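Local coordinates for CELL WALL surface anchor family protein (Streptococcus pneumoniae, PDB 2WW8) that serves as the pilus adhesin RrgA of the pneumococcus, probably recognising host cells through an integrin-like domain that carries a bound magnesium ion, at residues A254-I259 against E333-V338; R269-T274 against L322-D327; V228-N233 against I382-D387. All blocks are in the same frame, centred on the assembly; numbering follows the deposited sequence.

Interaction 1 (A254-I259 against E333-V338); sequences ATRSLI and ELKNKV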
loop_
_atom_site.group_PDB
_atom_site.type_symbol
_atom_site.label_atom_id
_atom_site.label_comp_id
_atom_site.label_asym_id
_atom_site.label_seq_id
_atom_site.Cartn_x
_atom_site.Cartn_y
_atom_site.Cartn_z
ATOM N N ALA A 254 -12.784 1.147 -25.265
ATOM C CA ALA A 254 -14.165 0.975 -24.806
ATOM C C ALA A 254 -14.471 -0.546 -24.694
ATOM O O ALA A 254 -15.045 -0.986 -23.708
ATOM C CB ALA A 254 -15.167 1.632 -25.753
ATOM N N THR A 255 -14.054 -1.343 -25.682
ATOM C CA THR A 255 -14.279 -2.789 -25.641
ATOM C C THR A 255 -13.645 -3.424 -24.389
ATOM O O THR A 255 -14.351 -4.161 -23.666
ATOM C CB THR A 255 -13.795 -3.456 -26.942
ATOM O OG1 THR A 255 -14.509 -2.884 -28.035
ATOM C CG2 THR A 255 -13.938 -4.998 -26.989
ATOM N N ARG A 256 -12.363 -3.107 -24.153
ATOM C CA ARG A 256 -11.654 -3.591 -22.973
ATOM C C ARG A 256 -12.406 -3.227 -21.690
ATOM O O ARG A 256 -12.440 -4.096 -20.814
ATOM C CB ARG A 256 -10.200 -3.120 -22.873
ATOM C CG ARG A 256 -9.339 -3.718 -24.022
ATOM C CD ARG A 256 -7.947 -3.063 -23.992
ATOM N NE ARG A 256 -7.195 -3.796 -25.000
ATOM C CZ ARG A 256 -6.071 -3.398 -25.579
ATOM N NH1 ARG A 256 -5.534 -2.229 -25.216
ATOM N NH2 ARG A 256 -5.509 -4.203 -26.492
ATOM N N SER A 257 -12.937 -2.000 -21.588
ATOM C CA SER A 257 -13.633 -1.592 -20.354
ATOM C C SER A 257 -14.961 -2.318 -20.203
ATOM O O SER A 257 -15.296 -2.716 -19.102
ATOM C CB SER A 257 -13.850 -0.090 -20.186
ATOM O OG SER A 257 -14.623 0.090 -19.011
ATOM N N LEU A 258 -15.677 -2.512 -21.299
ATOM C CA LEU A 258 -16.905 -3.293 -21.298
ATOM C C LEU A 258 -16.648 -4.767 -20.875
ATOM O O LEU A 258 -17.381 -5.336 -20.075
ATOM C CB LEU A 258 -17.593 -3.241 -22.680
ATOM C CG LEU A 258 -18.866 -4.096 -22.823
ATOM C CD1 LEU A 258 -19.955 -3.607 -21.866
ATOM C CD2 LEU A 258 -19.379 -4.170 -24.258
ATOM N N ILE A 259 -15.586 -5.375 -21.394
ATOM C CA ILE A 259 -15.169 -6.697 -20.954
ATOM C C ILE A 259 -14.978 -6.673 -19.423
ATOM O O ILE A 259 -15.503 -7.564 -18.740
ATOM C CB ILE A 259 -13.885 -7.128 -21.676
ATOM C CG1 ILE A 259 -14.239 -7.354 -23.154
ATOM C CG2 ILE A 259 -13.308 -8.371 -21.032
ATOM C CD1 ILE A 259 -12.996 -7.510 -24.031
ATOM N N GLU A 333 -5.960 -12.486 -21.844
ATOM C CA GLU A 333 -5.463 -12.789 -23.158
ATOM C C GLU A 333 -6.419 -12.199 -24.184
ATOM O O GLU A 333 -5.986 -11.547 -25.125
ATOM C CB GLU A 333 -5.315 -14.307 -23.244
ATOM C CG GLU A 333 -4.673 -14.744 -24.540
ATOM C CD GLU A 333 -4.606 -16.269 -24.677
ATOM O OE1 GLU A 333 -4.847 -17.013 -23.683
ATOM O OE2 GLU A 333 -4.346 -16.685 -25.832
ATOM N N LEU A 334 -7.724 -12.357 -23.960
ATOM C CA LEU A 334 -8.736 -11.799 -24.847
ATOM C C LEU A 334 -8.626 -10.263 -24.946
ATOM O O LEU A 334 -8.645 -9.684 -26.045
ATOM C CB LEU A 334 -10.108 -12.327 -24.426
ATOM C CG LEU A 334 -11.417 -11.854 -25.072
ATOM C CD1 LEU A 334 -12.636 -12.708 -24.621
ATOM C CD2 LEU A 334 -11.678 -10.375 -24.741
ATOM N N LYS A 335 -8.520 -9.584 -23.807
ATOM C CA LYS A 335 -8.393 -8.124 -23.848
ATOM C C LYS A 335 -7.101 -7.730 -24.572
ATOM O O LYS A 335 -7.109 -6.713 -25.220
ATOM C CB LYS A 335 -8.333 -7.529 -22.428
ATOM C CG LYS A 335 -9.708 -7.494 -21.695
ATOM C CD LYS A 335 -9.471 -7.158 -20.265
ATOM C CE LYS A 335 -9.169 -5.748 -20.071
ATOM N NZ LYS A 335 -8.817 -5.585 -18.624
ATOM N N ASN A 336 -5.984 -8.456 -24.459
ATOM C CA ASN A 336 -4.772 -8.163 -25.259
ATOM C C ASN A 336 -4.908 -8.404 -26.761
ATOM O O ASN A 336 -4.033 -8.001 -27.545
ATOM C CB ASN A 336 -3.570 -8.993 -24.798
ATOM C CG ASN A 336 -3.003 -8.514 -23.457
ATOM O OD1 ASN A 336 -3.126 -7.335 -23.119
ATOM N ND2 ASN A 336 -2.403 -9.413 -22.683
ATOM N N LYS A 337 -5.963 -9.101 -27.162
ATOM C CA LYS A 337 -6.226 -9.337 -28.588
ATOM C C LYS A 337 -7.086 -8.267 -29.193
ATOM O O LYS A 337 -7.170 -8.173 -30.440
ATOM C CB LYS A 337 -6.905 -10.702 -28.797
ATOM C CG LYS A 337 -5.725 -11.684 -28.662
ATOM C CD LYS A 337 -6.151 -13.099 -28.753
ATOM C CE LYS A 337 -5.913 -13.553 -30.176
ATOM N NZ LYS A 337 -6.525 -14.943 -30.303
ATOM N N VAL A 338 -7.761 -7.497 -28.336
ATOM C CA VAL A 338 -8.551 -6.352 -28.811
ATOM C C VAL A 338 -7.607 -5.388 -29.584
ATOM O O VAL A 338 -6.659 -4.939 -28.998
ATOM C CB VAL A 338 -9.248 -5.613 -27.665
ATOM C CG1 VAL A 338 -10.010 -4.432 -28.247
ATOM C CG2 VAL A 338 -10.234 -6.550 -26.907
#
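Lys-335 O is held by three N-H groups. Arg-256 NE donates to Lys-335 O at 2.9 Å, the bond bent to 141° and coming from above the carbonyl plane; Arg-256 NH2 adds a weak one, and Val-338 N closes on the same oxygen from within its own segment. The arginine reaches it by running extended from CG to NE, sliding past Val-338 in the opposite direction, so that its NE lies 3.8 Å from Val-338 CB. Segments 254-259 and 333-337 run antiparallel, their axes 9.8 Å apart at closest and 163° between directions; they belong to helices 247-263 and 328-337, side by side on one face of the parallel sheet of a von Willebrand factor A-like domain. Toward the sheet the packing is largely of carbon on carbon: Ile-259 CD1 presses obliquely on Leu-334 CD2, tight at 3.2 Å, while Ile-259 slides past Lys-335 in the opposite direction, CG2 against CG. Val-338 turns both methyls to Thr-255, its CG2 standing 4.0 Å from Thr-255 CG2. Lys-335 bends at chi3 (76°), brings CE to 4.0 Å from Arg-256 CB and ends in a salt bridge with Asp-260.

Interaction 2 (R269-T274 against L322-D327); sequences RVALVT and LKLTND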
loop_
_atom_site.group_PDB
_atom_site.type_symbol
_atom_site.label_atom_id
_atom_site.label_comp_id
_atom_site.label_asym_id
_atom_site.label_seq_id
_atom_site.Cartn_x
_atom_site.Cartn_y
_atom_site.Cartn_z
ATOM N N ARG A 269 -19.753 -14.866 -19.240
ATOM C CA ARG A 269 -18.692 -15.303 -20.119
ATOM C C ARG A 269 -18.683 -14.372 -21.331
ATOM O O ARG A 269 -19.732 -13.834 -21.683
ATOM C CB ARG A 269 -18.914 -16.754 -20.565
ATOM C CG ARG A 269 -18.576 -17.826 -19.509
ATOM C CD ARG A 269 -19.557 -18.969 -19.841
ATOM N NE ARG A 269 -18.991 -19.929 -20.756
ATOM C CZ ARG A 269 -19.630 -20.604 -21.712
ATOM N NH1 ARG A 269 -20.903 -20.465 -22.017
ATOM N NH2 ARG A 269 -18.941 -21.475 -22.427
ATOM N N VAL A 270 -17.514 -14.176 -21.954
ATOM C CA VAL A 270 -17.348 -13.283 -23.110
ATOM C C VAL A 270 -16.488 -13.942 -24.200
ATOM O O VAL A 270 -15.573 -14.746 -23.892
ATOM C CB VAL A 270 -16.680 -11.916 -22.685
ATOM C CG1 VAL A 270 -17.648 -11.102 -21.890
ATOM C CG2 VAL A 270 -15.369 -12.086 -21.932
ATOM N N ALA A 271 -16.748 -13.566 -25.441
ATOM C CA ALA A 271 -15.924 -13.928 -26.587
ATOM C C ALA A 271 -15.820 -12.657 -27.443
ATOM O O ALA A 271 -16.579 -11.733 -27.242
ATOM C CB ALA A 271 -16.665 -15.013 -27.375
ATOM N N LEU A 272 -14.917 -12.623 -28.426
ATOM C CA LEU A 272 -14.538 -11.416 -29.161
ATOM C C LEU A 272 -14.345 -11.843 -30.609
ATOM O O LEU A 272 -13.612 -12.809 -30.921
ATOM C CB LEU A 272 -13.230 -10.828 -28.583
ATOM C CG LEU A 272 -12.548 -9.770 -29.497
ATOM C CD1 LEU A 272 -13.428 -8.493 -29.575
ATOM C CD2 LEU A 272 -11.111 -9.509 -28.942
ATOM N N VAL A 273 -15.064 -11.156 -31.491
ATOM C CA VAL A 273 -14.916 -11.391 -32.918
ATOM C C VAL A 273 -14.536 -10.045 -33.539
ATOM O O VAL A 273 -15.358 -9.111 -33.554
ATOM C CB VAL A 273 -16.204 -11.920 -33.573
ATOM C CG1 VAL A 273 -16.058 -12.081 -35.131
ATOM C CG2 VAL A 273 -16.665 -13.293 -32.924
ATOM N N THR A 274 -13.335 -9.984 -34.106
ATOM C CA THR A 274 -12.921 -8.828 -34.880
ATOM C C THR A 274 -13.034 -9.132 -36.374
ATOM O O THR A 274 -12.643 -10.234 -36.822
ATOM C CB THR A 274 -11.509 -8.428 -34.489
ATOM O OG1 THR A 274 -11.560 -7.930 -33.130
ATOM C CG2 THR A 274 -10.959 -7.279 -35.403
ATOM N N LEU A 322 -12.317 -16.618 -29.968
ATOM C CA LEU A 322 -13.553 -17.197 -30.500
ATOM C C LEU A 322 -14.151 -18.243 -29.540
ATOM O O LEU A 322 -14.827 -19.163 -30.002
ATOM C CB LEU A 322 -13.300 -17.895 -31.835
ATOM C CG LEU A 322 -12.907 -16.899 -32.918
ATOM C CD1 LEU A 322 -12.428 -17.543 -34.244
ATOM C CD2 LEU A 322 -13.913 -15.773 -33.114
ATOM N N LYS A 323 -13.879 -18.109 -28.242
ATOM C CA LYS A 323 -14.374 -19.003 -27.205
ATOM C C LYS A 323 -14.965 -18.185 -26.034
ATOM O O LYS A 323 -14.301 -17.248 -25.488
ATOM C CB LYS A 323 -13.199 -19.855 -26.758
ATOM C CG LYS A 323 -13.563 -21.089 -25.946
ATOM C CD LYS A 323 -12.333 -21.743 -25.296
ATOM C CE LYS A 323 -12.167 -21.315 -23.846
ATOM N NZ LYS A 323 -10.764 -21.539 -23.404
ATOM N N LEU A 324 -16.241 -18.465 -25.707
ATOM C CA LEU A 324 -16.913 -17.876 -24.526
ATOM C C LEU A 324 -16.116 -18.321 -23.314
ATOM O O LEU A 324 -15.868 -19.532 -23.147
ATOM C CB LEU A 324 -18.343 -18.419 -24.377
ATOM C CG LEU A 324 -19.339 -17.702 -25.292
ATOM C CD1 LEU A 324 -20.670 -18.405 -25.115
ATOM C CD2 LEU A 324 -19.382 -16.233 -24.943
ATOM N N THR A 325 -15.689 -17.387 -22.464
ATOM C CA THR A 325 -14.805 -17.751 -21.359
ATOM C C THR A 325 -15.097 -16.865 -20.142
ATOM O O THR A 325 -15.430 -15.690 -20.335
ATOM C CB THR A 325 -13.296 -17.603 -21.698
ATOM O OG1 THR A 325 -12.491 -18.043 -20.589
ATOM C CG2 THR A 325 -12.866 -16.176 -21.969
ATOM N N ASN A 326 -14.913 -17.394 -18.929
ATOM C CA ASN A 326 -14.885 -16.572 -17.711
ATOM C C ASN A 326 -13.610 -16.826 -16.905
ATOM O O ASN A 326 -13.478 -16.444 -15.736
ATOM C CB ASN A 326 -16.127 -16.820 -16.842
ATOM C CG ASN A 326 -16.168 -18.260 -16.298
ATOM O OD1 ASN A 326 -15.349 -19.091 -16.663
ATOM N ND2 ASN A 326 -17.090 -18.544 -15.393
ATOM N N ASP A 327 -12.655 -17.505 -17.528
ATOM C CA ASP A 327 -11.405 -17.758 -16.806
ATOM C C ASP A 327 -10.568 -16.447 -16.814
ATOM O O ASP A 327 -10.365 -15.858 -17.874
ATOM C CB ASP A 327 -10.647 -18.874 -17.552
ATOM C CG ASP A 327 -9.206 -19.007 -17.071
ATOM O OD1 ASP A 327 -8.302 -18.265 -17.534
ATOM O OD2 ASP A 327 -9.003 -19.857 -16.193
HETATM O O HOH W 1 -16.213 -21.326 -20.216
#
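Arg-269 opens strand 269-275, the outermost strand at one side of the parallel sheet in the von Willebrand factor A-like domain, and its side chain lies across the short strand 324-325 that pairs antiparallel with this edge. Its CB rests beside the Thr-325 backbone, close to both N and O. CG, turned anti to the carbonyl carbon, packs against the peptide between Thr-325 and Asn-326 and meets Asn-326 CB at 3.8 Å. Bends at chi2 and chi3 (92°) then carry the chain over Leu-324. Arg-269 NE donates to a water oxygen 3.2 Å away. The same water gives a weak bond to Leu-324 O. The guanidinium lies with one face on Leu-324 CB, which stands 3.6 Å from its plane and over its centre, and NH1 reaches Leu-324 CD1. The tip's polar partners lie beyond the two strands: NH1 forms a salt bridge with Asp-226 and a hydrogen bond to Gln-373 O.

Next to the arginine along the strand, Val-270 and Thr-325 form a hydrogen-bonded pair. Val-270 N donates to Thr-325 O at 161°, whereas Thr-325 N returns to Val-270 O at a more bent 139°; both donors stand above the carbonyl planes they address. The pairing is brief; the chain turns a corner at Lys-323. Farther along, Leu-324 CD2 touches Ala-271 CB, and the Leu-322 and Val-273 side chains cross at about a right angle, CD2 of Leu-322 3.7 Å from CG2 of Val-273. At the other end Thr-325 makes an ST turn into the next helix, for which Asp-327 is the N-cap. Thr-325 OG1, anti to its own backbone N, is hydrogen-bonded to Asp-330 OD2 and also accepts from Asp-327 N at 3.1 Å.

Interaction 3 (V228-N233 against I382-D387); sequences VILLDN and IFHITD. With MG (magnesium ion), chain B.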
loop_
_atom_site.group_PDB
_atom_site.type_symbol
_atom_site.label_atom_id
_atom_site.label_comp_id
_atom_site.label_asym_id
_atom_site.label_seq_id
_atom_site.Cartn_x
_atom_site.Cartn_y
_atom_site.Cartn_z
ATOM N N VAL A 228 -21.150 -12.077 -26.848
ATOM C CA VAL A 228 -20.143 -11.950 -27.908
ATOM C C VAL A 228 -19.997 -10.447 -28.265
ATOM O O VAL A 228 -20.984 -9.718 -28.443
ATOM C CB VAL A 228 -20.592 -12.682 -29.181
ATOM C CG1 VAL A 228 -19.526 -12.466 -30.333
ATOM C CG2 VAL A 228 -20.822 -14.230 -28.864
ATOM N N ILE A 229 -18.762 -9.987 -28.357
ATOM C CA ILE A 229 -18.525 -8.598 -28.859
ATOM C C ILE A 229 -18.036 -8.665 -30.297
ATOM O O ILE A 229 -17.078 -9.400 -30.558
ATOM C CB ILE A 229 -17.498 -7.890 -28.008
ATOM C CG1 ILE A 229 -18.087 -7.750 -26.622
ATOM C CG2 ILE A 229 -17.071 -6.528 -28.633
ATOM C CD1 ILE A 229 -17.133 -7.184 -25.599
ATOM N N LEU A 230 -18.701 -7.970 -31.212
ATOM C CA LEU A 230 -18.240 -7.967 -32.596
ATOM C C LEU A 230 -17.636 -6.605 -32.846
ATOM O O LEU A 230 -18.272 -5.605 -32.559
ATOM C CB LEU A 230 -19.395 -8.017 -33.604
ATOM C CG LEU A 230 -20.295 -9.250 -33.633
ATOM C CD1 LEU A 230 -21.373 -9.120 -34.705
ATOM C CD2 LEU A 230 -19.371 -10.423 -33.972
ATOM N N LEU A 231 -16.424 -6.564 -33.378
ATOM C CA LEU A 231 -15.737 -5.292 -33.429
ATOM C C LEU A 231 -15.179 -5.070 -34.862
ATOM O O LEU A 231 -14.350 -5.860 -35.336
ATOM C CB LEU A 231 -14.586 -5.333 -32.432
ATOM C CG LEU A 231 -13.631 -4.110 -32.482
ATOM C CD1 LEU A 231 -14.376 -2.784 -32.242
ATOM C CD2 LEU A 231 -12.465 -4.289 -31.410
ATOM N N ASP A 232 -15.692 -4.047 -35.530
ATOM C CA ASP A 232 -15.246 -3.631 -36.874
ATOM C C ASP A 232 -13.793 -3.135 -36.829
ATOM O O ASP A 232 -13.421 -2.240 -36.051
ATOM C CB ASP A 232 -16.314 -2.608 -37.374
ATOM C CG ASP A 232 -16.052 -1.991 -38.757
ATOM O OD1 ASP A 232 -14.914 -2.031 -39.283
ATOM O OD2 ASP A 232 -17.078 -1.450 -39.259
ATOM N N ASN A 233 -12.929 -3.756 -37.638
ATOM C CA ASN A 233 -11.519 -3.317 -37.740
ATOM C C ASN A 233 -11.229 -2.938 -39.222
ATOM O O ASN A 233 -10.098 -3.122 -39.702
ATOM C CB ASN A 233 -10.559 -4.393 -37.218
ATOM C CG ASN A 233 -9.109 -3.897 -36.988
ATOM O OD1 ASN A 233 -8.194 -4.521 -37.508
ATOM N ND2 ASN A 233 -8.902 -2.808 -36.285
ATOM N N ILE A 382 -25.210 -9.863 -27.909
ATOM C CA ILE A 382 -24.176 -9.364 -28.820
ATOM C C ILE A 382 -24.108 -7.849 -28.676
ATOM O O ILE A 382 -25.173 -7.168 -28.708
ATOM C CB ILE A 382 -24.543 -9.751 -30.291
ATOM C CG1 ILE A 382 -24.656 -11.302 -30.400
ATOM C CG2 ILE A 382 -23.654 -9.089 -31.343
ATOM C CD1 ILE A 382 -25.440 -11.725 -31.662
ATOM N N PHE A 383 -22.878 -7.374 -28.441
ATOM C CA PHE A 383 -22.529 -5.949 -28.617
ATOM C C PHE A 383 -21.733 -5.806 -29.949
ATOM O O PHE A 383 -20.670 -6.378 -30.116
ATOM C CB PHE A 383 -21.659 -5.467 -27.427
ATOM C CG PHE A 383 -22.405 -5.295 -26.146
ATOM C CD1 PHE A 383 -23.045 -4.097 -25.865
ATOM C CD2 PHE A 383 -22.437 -6.336 -25.198
ATOM C CE1 PHE A 383 -23.727 -3.945 -24.638
ATOM C CE2 PHE A 383 -23.098 -6.182 -24.003
ATOM C CZ PHE A 383 -23.744 -4.994 -23.705
ATOM N N HIS A 384 -22.258 -5.049 -30.885
ATOM C CA HIS A 384 -21.612 -4.911 -32.162
ATOM C C HIS A 384 -21.198 -3.432 -32.319
ATOM O O HIS A 384 -22.040 -2.498 -32.298
ATOM C CB HIS A 384 -22.663 -5.200 -33.199
ATOM C CG HIS A 384 -22.137 -5.155 -34.610
ATOM N ND1 HIS A 384 -22.956 -5.346 -35.698
ATOM C CD2 HIS A 384 -20.881 -5.039 -35.102
ATOM C CE1 HIS A 384 -22.235 -5.269 -36.809
ATOM N NE2 HIS A 384 -20.975 -5.077 -36.472
ATOM N N ILE A 385 -19.904 -3.235 -32.496
ATOM C CA ILE A 385 -19.369 -1.900 -32.676
ATOM C C ILE A 385 -18.942 -1.829 -34.150
ATOM O O ILE A 385 -18.097 -2.620 -34.624
ATOM C CB ILE A 385 -18.155 -1.646 -31.766
ATOM C CG1 ILE A 385 -18.602 -1.647 -30.304
ATOM C CG2 ILE A 385 -17.396 -0.323 -32.133
ATOM C CD1 ILE A 385 -17.459 -2.123 -29.364
ATOM N N THR A 386 -19.498 -0.862 -34.873
ATOM C CA THR A 386 -19.081 -0.770 -36.277
ATOM C C THR A 386 -18.999 0.696 -36.737
ATOM O O THR A 386 -19.691 1.557 -36.146
ATOM C CB THR A 386 -20.063 -1.594 -37.149
ATOM O OG1 THR A 386 -19.838 -1.329 -38.535
ATOM C CG2 THR A 386 -21.502 -1.332 -36.796
ATOM N N ASP A 387 -18.224 0.960 -37.803
ATOM C CA ASP A 387 -18.240 2.334 -38.356
ATOM C C ASP A 387 -18.699 2.330 -39.817
ATOM O O ASP A 387 -18.408 3.256 -40.560
ATOM C CB ASP A 387 -16.902 3.045 -38.183
ATOM C CG ASP A 387 -15.898 2.609 -39.231
ATOM O OD1 ASP A 387 -16.060 1.543 -39.857
ATOM O OD2 ASP A 387 -14.866 3.280 -39.378
HETATM MG MG MG B . -15.482 0.885 -41.862
HETATM O O HOH W 2 -16.963 -0.576 -41.723
HETATM O O HOH W 3 -16.627 2.512 -42.522
HETATM O O HOH W 4 -14.956 0.656 -43.810
#
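The His-384 imidazole is sandwiched between two methyls: Leu-230 CD1 stands over the centre of one face in a CH-pi contact, 4.1 Å from the centroid, and Thr-386 CG2 lies on the opposite face, offset toward the rim. Among the ring atoms, CD2 comes nearest Leu-230 CB, and NE2 is hydrogen-bonded to Tyr-275 OH. Two further flat groups, the carboxylates of Asp-232 and Asp-387, are turned 88° apart. Both belong to a metal-ion-dependent adhesion site (MIDAS), at the C-terminal ends of two adjacent parallel strands in a von Willebrand factor A-like domain.

Strands 228-232 and 382-386 run nearly parallel, at 7°, joined by four backbone bonds whose donors lie nearly along the C=O axes; the straightest is Ile-385 N to Leu-230 O at 174°. On the face of Leu-230 and His-384, Leu-230 CD1 also packs on Ile-382 CG2. On the other, Leu-231 and Ile-385 lie side by side with Leu-231 CD1 3.9 Å from Ile-385 CG2, and helix 247-263 packs on Ile-229, Phe-383 and Ile-385.

Asp-232 OD2 is gripped by three donors. Thr-386 OG1 donates to the anti lone pair of Asp-232 OD2 at 2.9 Å, and Asp-387 N comes from above the carboxylate plane. One of three metal-bound waters donates to OD2 of Asp-232 at 2.6 Å. Held one water away, the Asp-232 carboxylate probably helps balance the charge of the ion. Its OD1 is hydrogen-bonded to Ser-234, which with Ser-236 completes the magnesium site. Asp-387 OD2 pairs with Arg-247, while Asp-387 OD1 binds the magnesium directly at 2.2 Å.

How the interactions relate
From the N terminus, strand 225-232 comes first, and its pairing with strand 379-386 in interaction 3 closes the widest loop, joining 228-233 to 382-387; the other two contacts lie inside it. Helix 247-263 follows and is met by helix 328-337 in interaction 1. Within that loop, strand 269-275 is paired with 322-327 in interaction 2, so the three contacts nest and none cross. Interactions 2 and 3 share one sheet, since strands 269-275 and 225-232 are neighbours in it. The helix pair of interaction 1 packs on this sheet, with Leu-334 on Val-270 and Leu-272, and Thr-255 on Ile-229 and Ile-385.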